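Local structure of toll-like receptor 13 (Mus musculus, 4Z0C) at residues Val216-Tyr221 with Leu240-Ala245; Phe672-Met677 with Phe704-Cys709. The protein recognizes and binds bacterial 23S rRNA and signals through MYD88 and TRAF6 to activate NF-kappa-B and the inflammatory response. All coordinates share one frame; numbering follows the deposited sequence.

Contact 1 of 2, residues Val216-Tyr221 with Leu240-Ala245; sequences VIQNVY and LENLSA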
loop_
_atom_site.group_PDB
_atom_site.type_symbol
_atom_site.label_atom_id
_atom_site.label_comp_id
_atom_site.label_asym_id
_atom_site.label_seq_id
_atom_site.Cartn_x
_atom_site.Cartn_y
_atom_site.Cartn_z
ATOM N N VAL A 216 25.379 15.919 41.142
ATOM C CA VAL A 216 26.077 17.040 40.515
ATOM C C VAL A 216 27.605 16.931 40.656
ATOM O O VAL A 216 28.128 16.656 41.735
ATOM C CB VAL A 216 25.571 18.398 41.053
ATOM C CG1 VAL A 216 25.643 18.430 42.567
ATOM C CG2 VAL A 216 26.353 19.552 40.432
ATOM N N ILE A 217 28.303 17.134 39.541
ATOM C CA ILE A 217 29.754 17.042 39.493
ATOM C C ILE A 217 30.385 18.403 39.729
ATOM O O ILE A 217 30.136 19.345 38.973
ATOM C CB ILE A 217 30.238 16.521 38.122
ATOM C CG1 ILE A 217 29.783 15.075 37.904
ATOM C CG2 ILE A 217 31.743 16.610 38.038
ATOM C CD1 ILE A 217 30.120 14.511 36.517
ATOM N N GLN A 218 31.204 18.487 40.776
ATOM C CA GLN A 218 31.888 19.719 41.177
ATOM C C GLN A 218 33.395 19.599 41.008
ATOM O O GLN A 218 34.099 20.580 40.759
ATOM C CB GLN A 218 31.601 20.007 42.646
ATOM C CG GLN A 218 30.330 20.753 42.912
ATOM C CD GLN A 218 29.901 20.638 44.361
ATOM O OE1 GLN A 218 29.395 19.596 44.788
ATOM N NE2 GLN A 218 30.138 21.696 45.138
ATOM N N ASN A 219 33.874 18.376 41.173
ATOM C CA ASN A 219 35.289 18.051 41.125
ATOM C C ASN A 219 35.782 17.938 39.681
ATOM O O ASN A 219 35.791 16.849 39.113
ATOM C CB ASN A 219 35.478 16.716 41.840
ATOM C CG ASN A 219 36.712 16.672 42.693
ATOM O OD1 ASN A 219 37.654 17.443 42.498
ATOM N ND2 ASN A 219 36.722 15.758 43.654
ATOM N N VAL A 220 36.203 19.049 39.084
ATOM C CA VAL A 220 36.559 19.052 37.668
ATOM C C VAL A 220 37.973 19.558 37.437
ATOM O O VAL A 220 38.340 20.628 37.914
ATOM C CB VAL A 220 35.627 19.967 36.860
ATOM C CG1 VAL A 220 35.977 19.884 35.382
ATOM C CG2 VAL A 220 34.168 19.595 37.090
ATOM N N TYR A 221 38.775 18.802 36.700
ATOM C CA TYR A 221 40.132 19.238 36.418
ATOM C C TYR A 221 40.593 18.756 35.058
ATOM O O TYR A 221 40.814 17.558 34.858
ATOM C CB TYR A 221 41.100 18.731 37.494
ATOM C CG TYR A 221 42.501 19.295 37.365
ATOM C CD1 TYR A 221 42.828 20.531 37.926
ATOM C CD2 TYR A 221 43.499 18.594 36.687
ATOM C CE1 TYR A 221 44.108 21.055 37.813
ATOM C CE2 TYR A 221 44.788 19.111 36.573
ATOM C CZ TYR A 221 45.084 20.343 37.141
ATOM O OH TYR A 221 46.355 20.865 37.029
ATOM N N LEU A 240 28.928 24.473 36.592
ATOM C CA LEU A 240 29.741 25.120 35.560
ATOM C C LEU A 240 30.779 26.142 36.057
ATOM O O LEU A 240 31.729 26.452 35.332
ATOM C CB LEU A 240 28.853 25.751 34.480
ATOM C CG LEU A 240 28.395 24.763 33.395
ATOM C CD1 LEU A 240 26.951 24.309 33.607
ATOM C CD2 LEU A 240 28.595 25.325 32.000
ATOM N N GLU A 241 30.613 26.654 37.278
ATOM C CA GLU A 241 31.611 27.550 37.872
ATOM C C GLU A 241 32.967 26.857 38.050
ATOM O O GLU A 241 34.019 27.496 37.960
ATOM C CB GLU A 241 31.131 28.079 39.222
ATOM C CG GLU A 241 29.981 29.066 39.135
ATOM C CD GLU A 241 28.628 28.385 39.121
ATOM O OE1 GLU A 241 28.585 27.159 39.357
ATOM O OE2 GLU A 241 27.606 29.071 38.885
ATOM N N ASN A 242 32.936 25.547 38.290
ATOM C CA ASN A 242 34.148 24.770 38.523
ATOM C C ASN A 242 34.819 24.322 37.242
ATOM O O ASN A 242 35.794 23.574 37.254
ATOM C CB ASN A 242 33.842 23.577 39.417
ATOM C CG ASN A 242 33.422 23.997 40.805
ATOM O OD1 ASN A 242 33.361 25.188 41.103
ATOM N ND2 ASN A 242 33.113 23.028 41.655
ATOM N N LEU A 243 34.282 24.788 36.125
ATOM C CA LEU A 243 34.935 24.621 34.843
ATOM C C LEU A 243 35.830 25.840 34.745
ATOM O O LEU A 243 35.506 26.903 35.261
ATOM C CB LEU A 243 33.897 24.619 33.722
ATOM C CG LEU A 243 33.861 23.559 32.615
ATOM C CD1 LEU A 243 34.458 22.218 33.017
ATOM C CD2 LEU A 243 32.416 23.380 32.174
ATOM N N SER A 244 36.973 25.690 34.113
ATOM C CA SER A 244 37.901 26.799 34.009
ATOM C C SER A 244 38.320 27.071 32.568
ATOM O O SER A 244 38.884 26.207 31.911
ATOM C CB SER A 244 39.127 26.529 34.891
ATOM O OG SER A 244 40.277 27.165 34.363
ATOM N N ALA A 245 38.075 28.285 32.094
ATOM C CA ALA A 245 38.453 28.656 30.735
ATOM C C ALA A 245 39.956 28.538 30.470
ATOM O O ALA A 245 40.378 28.333 29.335
ATOM C CB ALA A 245 37.973 30.072 30.432
#

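Contact 2 of 2, residues Phe672-Met677 with Phe704-Cys709; sequences FKNWSM and FDDAMC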
loop_
_atom_site.group_PDB
_atom_site.type_symbol
_atom_site.label_atom_id
_atom_site.label_comp_id
_atom_site.label_asym_id
_atom_site.label_seq_id
_atom_site.Cartn_x
_atom_site.Cartn_y
_atom_site.Cartn_z
ATOM N N PHE A 672 24.323 -32.554 -12.600
ATOM C CA PHE A 672 24.393 -31.332 -11.803
ATOM C C PHE A 672 25.206 -31.525 -10.518
ATOM O O PHE A 672 26.089 -30.736 -10.226
ATOM C CB PHE A 672 22.989 -30.782 -11.475
ATOM C CG PHE A 672 23.013 -29.558 -10.577
ATOM C CD1 PHE A 672 23.386 -28.318 -11.086
ATOM C CD2 PHE A 672 22.706 -29.660 -9.222
ATOM C CE1 PHE A 672 23.410 -27.197 -10.272
ATOM C CE2 PHE A 672 22.740 -28.552 -8.399
ATOM C CZ PHE A 672 23.093 -27.317 -8.925
ATOM N N LYS A 673 24.914 -32.595 -9.780
ATOM C CA LYS A 673 25.586 -32.901 -8.524
ATOM C C LYS A 673 27.108 -32.987 -8.668
ATOM O O LYS A 673 27.847 -32.435 -7.849
ATOM C CB LYS A 673 25.029 -34.201 -7.943
ATOM C CG LYS A 673 25.932 -34.886 -6.933
ATOM C CD LYS A 673 25.511 -36.343 -6.767
ATOM C CE LYS A 673 26.492 -37.144 -5.917
ATOM N NZ LYS A 673 27.736 -37.500 -6.667
ATOM N N ASN A 674 27.572 -33.679 -9.704
ATOM C CA ASN A 674 29.011 -33.789 -9.954
ATOM C C ASN A 674 29.654 -32.490 -10.433
ATOM O O ASN A 674 30.738 -32.123 -9.976
ATOM C CB ASN A 674 29.298 -34.926 -10.937
ATOM C CG ASN A 674 29.115 -36.285 -10.306
ATOM O OD1 ASN A 674 29.453 -36.484 -9.140
ATOM N ND2 ASN A 674 28.509 -37.205 -11.042
ATOM N N TRP A 675 28.970 -31.796 -11.344
ATOM C CA TRP A 675 29.482 -30.559 -11.920
ATOM C C TRP A 675 29.495 -29.439 -10.874
ATOM O O TRP A 675 30.445 -28.652 -10.807
ATOM C CB TRP A 675 28.658 -30.134 -13.141
ATOM C CG TRP A 675 28.993 -28.746 -13.622
ATOM C CD1 TRP A 675 29.997 -28.398 -14.478
ATOM C CD2 TRP A 675 28.340 -27.519 -13.251
ATOM N NE1 TRP A 675 30.006 -27.032 -14.670
ATOM C CE2 TRP A 675 28.995 -26.472 -13.935
ATOM C CE3 TRP A 675 27.263 -27.207 -12.417
ATOM C CZ2 TRP A 675 28.614 -25.136 -13.803
ATOM C CZ3 TRP A 675 26.881 -25.870 -12.289
ATOM C CH2 TRP A 675 27.553 -24.855 -12.980
ATOM N N SER A 676 28.445 -29.376 -10.058
ATOM C CA SER A 676 28.313 -28.296 -9.072
ATOM C C SER A 676 29.388 -28.387 -8.002
ATOM O O SER A 676 29.850 -27.364 -7.513
ATOM C CB SER A 676 26.947 -28.303 -8.407
ATOM O OG SER A 676 26.823 -29.428 -7.566
ATOM N N MET A 677 29.759 -29.613 -7.631
ATOM C CA MET A 677 30.812 -29.842 -6.637
ATOM C C MET A 677 32.183 -29.591 -7.234
ATOM O O MET A 677 33.096 -29.157 -6.534
ATOM C CB MET A 677 30.752 -31.262 -6.064
ATOM C CG MET A 677 29.449 -31.591 -5.337
ATOM S SD MET A 677 29.330 -33.282 -4.701
ATOM C CE MET A 677 30.683 -33.232 -3.520
ATOM N N PHE A 704 24.982 -38.683 -2.929
ATOM C CA PHE A 704 24.013 -39.454 -3.692
ATOM C C PHE A 704 24.731 -40.603 -4.367
ATOM O O PHE A 704 25.717 -40.399 -5.090
ATOM C CB PHE A 704 23.282 -38.575 -4.710
ATOM C CG PHE A 704 22.488 -39.351 -5.710
ATOM C CD1 PHE A 704 21.265 -39.897 -5.361
ATOM C CD2 PHE A 704 22.963 -39.543 -6.998
ATOM C CE1 PHE A 704 20.534 -40.621 -6.275
ATOM C CE2 PHE A 704 22.235 -40.268 -7.922
ATOM C CZ PHE A 704 21.018 -40.807 -7.560
ATOM N N ASP A 705 24.254 -41.812 -4.087
ATOM C CA ASP A 705 24.852 -43.020 -4.645
ATOM C C ASP A 705 24.908 -42.980 -6.172
ATOM O O ASP A 705 23.925 -43.273 -6.864
ATOM C CB ASP A 705 24.112 -44.263 -4.160
ATOM C CG ASP A 705 24.962 -45.515 -4.250
ATOM O OD1 ASP A 705 26.185 -45.390 -4.480
ATOM O OD2 ASP A 705 24.402 -46.620 -4.097
ATOM N N ASP A 706 26.082 -42.612 -6.671
ATOM C CA ASP A 706 26.338 -42.399 -8.089
ATOM C C ASP A 706 26.151 -43.713 -8.873
ATOM O O ASP A 706 25.829 -43.721 -10.066
ATOM C CB ASP A 706 27.761 -41.850 -8.238
ATOM C CG ASP A 706 27.975 -41.088 -9.524
ATOM O OD1 ASP A 706 27.437 -41.501 -10.573
ATOM O OD2 ASP A 706 28.694 -40.064 -9.477
ATOM N N ALA A 707 26.342 -44.820 -8.164
ATOM C CA ALA A 707 26.359 -46.164 -8.738
ATOM C C ALA A 707 25.041 -46.628 -9.379
ATOM O O ALA A 707 25.039 -47.504 -10.242
ATOM C CB ALA A 707 26.836 -47.169 -7.691
ATOM N N MET A 708 23.925 -46.045 -8.957
ATOM C CA MET A 708 22.600 -46.556 -9.327
ATOM C C MET A 708 22.132 -46.262 -10.758
ATOM O O MET A 708 21.077 -46.733 -11.173
ATOM C CB MET A 708 21.553 -46.037 -8.331
ATOM C CG MET A 708 21.852 -46.372 -6.870
ATOM S SD MET A 708 21.945 -48.150 -6.550
ATOM C CE MET A 708 23.719 -48.442 -6.511
ATOM N N CYS A 709 22.911 -45.491 -11.505
ATOM C CA CYS A 709 22.487 -45.023 -12.820
ATOM C C CYS A 709 23.090 -45.864 -13.939
ATOM O O CYS A 709 23.902 -45.373 -14.726
ATOM C CB CYS A 709 22.884 -43.556 -13.001
ATOM S SG CYS A 709 22.500 -42.494 -11.569
#

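Contact 1 of 2, residues Val216-Tyr221 with Leu240-Ala245
Q218 and N242 meet where two successive turns of the leucine-rich-repeat solenoid, repeats 8 and 9, lie side by side; both segments belong to the outer, returning part of their repeats. The polar link comes first. ND2 of N242 donates to the backbone O of Q218 at 2.8 Å, with an N-H...O angle of 153°. The donor reaches the oxygen well off the C=O direction, at a C=O...N angle of 116°, and is tilted from the carbonyl plane. With CG of N242 anti to its carbonyl carbon (chi1 -65°), the amide is carried across to the neighbouring repeat. The same ND2 passes 3.5 Å from CB of Q218.

The apolar part lies further along. V220 is on the short strand 220-221, and N219 beside it is the centre of an inverse gamma turn. CB of V220, directed toward the other segment, lies 3.6 Å from the backbone O of N242. L243 starts out in the other direction, but its end comes back, and it also packs on L274 of helix 268-275. Backbone hydrogen bonds of I217 with V237 and K239 tie the same two repeats together. Across the contact the apolar touch comes down to one methyl pair, V220 CG1 against L243 CD1 at 3.7 Å.

Contact 2 of 2, residues Phe672-Met677 with Phe704-Cys709
The amide of N674 and the carboxylate of D706 approach from opposite directions with their planes 18° apart, and they meet through one bond. ND2 of N674 donates to OD2 of D706, which lies close to the N674 amide plane, at 3.3 Å with an N-H...O angle of 158°, arriving on the syn side and 26° out of the carboxylate plane. Within the helix, S676 CB lies over one face of the F672 ring, offset toward its rim. The F704 ring is touched obliquely by K673, whose CD lies 4.1 Å from ring atom CD2. K673 makes more of the F704 backbone and CB: its CE is 3.7 Å from CB and 3.4 Å from the carbonyl O. The chain runs out extended until it bends at its last torsion, bringing NZ to a long salt bridge with D706 OD2 at 3.9 Å and a weak bond to N674 OD1. OD2 is thus the shared acceptor of the amide and, at longer range, of the lysine charge. This is the C-terminal cap (LRRCT) of the ectodomain, closed covalently by the C709-C667 disulfide. The last loop of the fragment, with its 3-10 turn 706-708, lies along helix 670-678, where D706 and C709 also touch L670; beyond the helix, W675 packs on L647 and I684.

Contact 1 joins repeats 8 and 9 in the body of the solenoid, whereas contact 2 lies in the C-terminal cap of this ectodomain fragment. Their centres are 76 Å apart and their nearest atoms about 61 Å, on opposite sides of the chain's centre, so neither touches the other. They follow in series along the sequence, 216-221/240-245 closing before 672-677/704-709 opens. Neither reaches the bound RNA: the nearest atoms are about 25 Å away for contact 1 and about 16 Å for contact 2. Both are structural packing away from the RNA, partly buried, one between adjacent repeats and the other between a helix and the terminal loop; the side chain of L243 in contact 1 lies about 14 Å from a bound N-acetylglucosamine.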